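PDB 3R6H: enoyl-CoA hydratase, EchA3, which probably acts as a lyase of the enoyl-CoA hydratase/isomerase family in lipid metabolism. Local coordinates for residues R45-A50 with Y94-V99. Residues are numbered along the deposited sequence; the frame is centred on the assembly and turned at random.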
ATOM      1  N   ARG A  45      -2.873 -34.130   7.409  1.00 20.61           N
ATOM      2  CA  ARG A  45      -2.541 -35.481   7.876  1.00 22.26           C
ATOM      3  C   ARG A  45      -1.068 -35.822   7.709  1.00 22.21           C
ATOM      4  O   ARG A  45      -0.461 -36.407   8.612  1.00 22.11           O
ATOM      5  CB  ARG A  45      -3.382 -36.512   7.137  1.00 23.14           C
ATOM      6  CG  ARG A  45      -4.824 -36.547   7.578  1.00 26.95           C
ATOM      7  CD  ARG A  45      -5.477 -37.878   7.239  1.00 30.35           C
ATOM      8  NE  ARG A  45      -5.664 -38.066   5.796  1.00 33.63           N
ATOM      9  CZ  ARG A  45      -6.687 -37.579   5.087  1.00 34.73           C
ATOM     10  NH1 ARG A  45      -7.642 -36.866   5.665  1.00 34.93           N
ATOM     11  NH2 ARG A  45      -6.757 -37.820   3.786  1.00 36.98           N
ATOM     12  N   ASP A  46      -0.494 -35.431   6.564  1.00 21.48           N
ATOM     13  CA  ASP A  46       0.931 -35.625   6.276  1.00 21.50           C
ATOM     14  C   ASP A  46       1.857 -34.619   6.967  1.00 20.87           C
ATOM     15  O   ASP A  46       3.073 -34.786   6.932  1.00 21.50           O
ATOM     16  CB  ASP A  46       1.180 -35.618   4.756  1.00 21.21           C
ATOM     17  CG  ASP A  46       0.598 -36.833   4.065  1.00 24.25           C
ATOM     18  OD1 ASP A  46       0.461 -37.879   4.751  1.00 25.18           O
ATOM     19  OD2 ASP A  46       0.263 -36.758   2.858  1.00 22.48           O
ATOM     20  N   ASN A  47       1.288 -33.588   7.590  1.00 20.37           N
ATOM     21  CA  ASN A  47       2.053 -32.549   8.272  1.00 20.75           C
ATOM     22  C   ASN A  47       3.119 -31.993   7.325  1.00 19.67           C
ATOM     23  O   ASN A  47       4.291 -31.890   7.679  1.00 19.27           O
ATOM     24  CB  ASN A  47       2.689 -33.054   9.572  1.00 21.62           C
ATOM     25  CG  ASN A  47       3.230 -31.923  10.445  1.00 23.80           C
ATOM     26  OD1 ASN A  47       2.697 -30.811  10.444  1.00 24.60           O
ATOM     27  ND2 ASN A  47       4.298 -32.211  11.193  1.00 26.55           N
ATOM     28  N   VAL A  48       2.701 -31.659   6.108  1.00 18.24           N
ATOM     29  CA  VAL A  48       3.651 -31.154   5.108  1.00 17.92           C
ATOM     30  C   VAL A  48       4.355 -29.871   5.584  1.00 16.80           C
ATOM     31  O   VAL A  48       3.795 -29.097   6.361  1.00 17.57           O
ATOM     32  CB  VAL A  48       2.976 -30.889   3.749  1.00 18.21           C
ATOM     33  CG1 VAL A  48       2.392 -32.165   3.185  1.00 20.19           C
ATOM     34  CG2 VAL A  48       1.908 -29.786   3.848  1.00 17.32           C
ATOM     35  N   GLY A  49       5.586 -29.671   5.120  1.00 15.80           N
ATOM     36  CA  GLY A  49       6.375 -28.479   5.456  1.00 15.19           C
ATOM     37  C   GLY A  49       5.890 -27.212   4.743  1.00 13.68           C
ATOM     38  O   GLY A  49       6.089 -26.128   5.249  1.00 13.81           O
ATOM     39  N   ALA A  50       5.274 -27.389   3.581  1.00 13.36           N
ATOM     40  CA  ALA A  50       4.713 -26.306   2.756  1.00 12.00           C
ATOM     41  C   ALA A  50       3.731 -26.924   1.755  1.00 12.63           C
ATOM     42  O   ALA A  50       3.788 -28.125   1.473  1.00 13.07           O
ATOM     43  CB  ALA A  50       5.856 -25.534   2.041  1.00 11.82           C
ATOM     44  N   TYR A  94      -3.178 -20.798   7.133  1.00 11.14           N
ATOM     45  CA  TYR A  94      -2.540 -22.098   7.118  1.00 10.35           C
ATOM     46  C   TYR A  94      -1.248 -21.971   7.924  1.00 10.43           C
ATOM     47  O   TYR A  94      -0.526 -20.966   7.804  1.00 10.39           O
ATOM     48  CB  TYR A  94      -2.284 -22.578   5.659  1.00 10.68           C
ATOM     49  CG  TYR A  94      -2.100 -24.073   5.560  1.00 10.19           C
ATOM     50  CD1 TYR A  94      -3.195 -24.934   5.739  1.00 13.38           C
ATOM     51  CD2 TYR A  94      -0.854 -24.628   5.309  1.00 11.88           C
ATOM     52  CE1 TYR A  94      -3.035 -26.310   5.676  1.00 12.23           C
ATOM     53  CE2 TYR A  94      -0.677 -26.008   5.242  1.00 12.56           C
ATOM     54  CZ  TYR A  94      -1.780 -26.838   5.449  1.00 15.33           C
ATOM     55  OH  TYR A  94      -1.591 -28.195   5.393  1.00 15.50           O
ATOM     56  N   PRO A  95      -0.931 -22.962   8.775  1.00 10.29           N
ATOM     57  CA  PRO A  95       0.260 -22.804   9.626  1.00  9.94           C
ATOM     58  C   PRO A  95       1.595 -23.064   8.928  1.00 10.19           C
ATOM     59  O   PRO A  95       2.644 -22.878   9.550  1.00 11.36           O
ATOM     60  CB  PRO A  95       0.029 -23.824  10.746  1.00 11.63           C
ATOM     61  CG  PRO A  95      -0.798 -24.866  10.073  1.00 11.49           C
ATOM     62  CD  PRO A  95      -1.705 -24.157   9.151  1.00 10.78           C
ATOM     63  N   LYS A  96       1.553 -23.479   7.665  1.00 10.11           N
ATOM     64  CA  LYS A  96       2.768 -23.703   6.880  1.00 10.75           C
ATOM     65  C   LYS A  96       2.732 -22.736   5.706  1.00 10.09           C
ATOM     66  O   LYS A  96       1.657 -22.238   5.334  1.00  9.43           O
ATOM     67  CB  LYS A  96       2.840 -25.110   6.299  1.00 10.53           C
ATOM     68  CG  LYS A  96       2.366 -26.251   7.271  1.00 11.83           C
ATOM     69  CD  LYS A  96       3.271 -26.371   8.457  1.00 13.84           C
ATOM     70  CE  LYS A  96       2.792 -27.449   9.445  1.00 17.74           C
ATOM     71  NZ  LYS A  96       2.865 -28.777   8.840  1.00 19.60           N
ATOM     72  N   PRO A  97       3.900 -22.495   5.092  1.00  9.53           N
ATOM     73  CA  PRO A  97       3.862 -21.665   3.881  1.00 10.16           C
ATOM     74  C   PRO A  97       3.020 -22.277   2.746  1.00  9.90           C
ATOM     75  O   PRO A  97       3.104 -23.484   2.505  1.00 10.38           O
ATOM     76  CB  PRO A  97       5.341 -21.579   3.468  1.00  9.69           C
ATOM     77  CG  PRO A  97       6.082 -21.731   4.800  1.00 10.37           C
ATOM     78  CD  PRO A  97       5.281 -22.828   5.491  1.00 10.03           C
ATOM     79  N   VAL A  98       2.244 -21.436   2.061  1.00  9.51           N
ATOM     80  CA  VAL A  98       1.395 -21.853   0.936  1.00  8.63           C
ATOM     81  C   VAL A  98       1.873 -21.112  -0.304  1.00  9.16           C
ATOM     82  O   VAL A  98       2.004 -19.887  -0.300  1.00  8.76           O
ATOM     83  CB  VAL A  98      -0.070 -21.492   1.206  1.00  7.74           C
ATOM     84  CG1 VAL A  98      -0.969 -21.858  -0.004  1.00  9.06           C
ATOM     85  CG2 VAL A  98      -0.533 -22.209   2.531  1.00  9.17           C
ATOM     86  N   VAL A  99       2.159 -21.867  -1.350  1.00  9.52           N
ATOM     87  CA  VAL A  99       2.622 -21.282  -2.612  1.00  8.43           C
ATOM     88  C   VAL A  99       1.574 -21.568  -3.683  1.00 10.22           C
ATOM     89  O   VAL A  99       1.089 -22.705  -3.838  1.00  9.22           O
ATOM     90  CB  VAL A  99       4.000 -21.842  -3.029  1.00  8.21           C
ATOM     91  CG1 VAL A  99       4.480 -21.200  -4.321  1.00  7.03           C
ATOM     92  CG2 VAL A  99       5.039 -21.698  -1.894  1.00  7.01           C
TER
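Lys96 reaches from the loop before strand 98-102 to Asn47 and Val48, just after helix 30-46, a polar contact beside the start of two neighbouring parallel strands. Lys96 NZ donates two hydrogen bonds, to Asn47 OD1 at 2.6 Å and to the backbone Val48 O at 2.7 Å. The lysine chain bends at chi2 (-65°) and again at chi4, which carries CG and CD past the Val48 carbonyl and turns NZ back onto it. NZ lies above the amide plane of Asn47, 46° out of it. Asn47, the first residue past the helix, has the positive phi of a Schellman motif. Lys96 thus grips the chain just where it leaves the helix.

Further along, Pro97 CD rests on Gly49 O at 3.4 Å. Ala50 CA makes a CH...O contact with Pro97 O at 3.3 Å, and Pro97 is also joined to Leu51 by a backbone hydrogen bond. Val48 and Tyr94 are buried, and Val48 CG2 only grazes Tyr94 OH at 4.1 Å. That hydroxyl is hydrogen-bonded to Asp44 in the last turn of helix 30-46. Both segments are helix-to-strand connections leading into adjacent parallel strands, 50-54 and 98-102, of the main sheet of the crotonase fold.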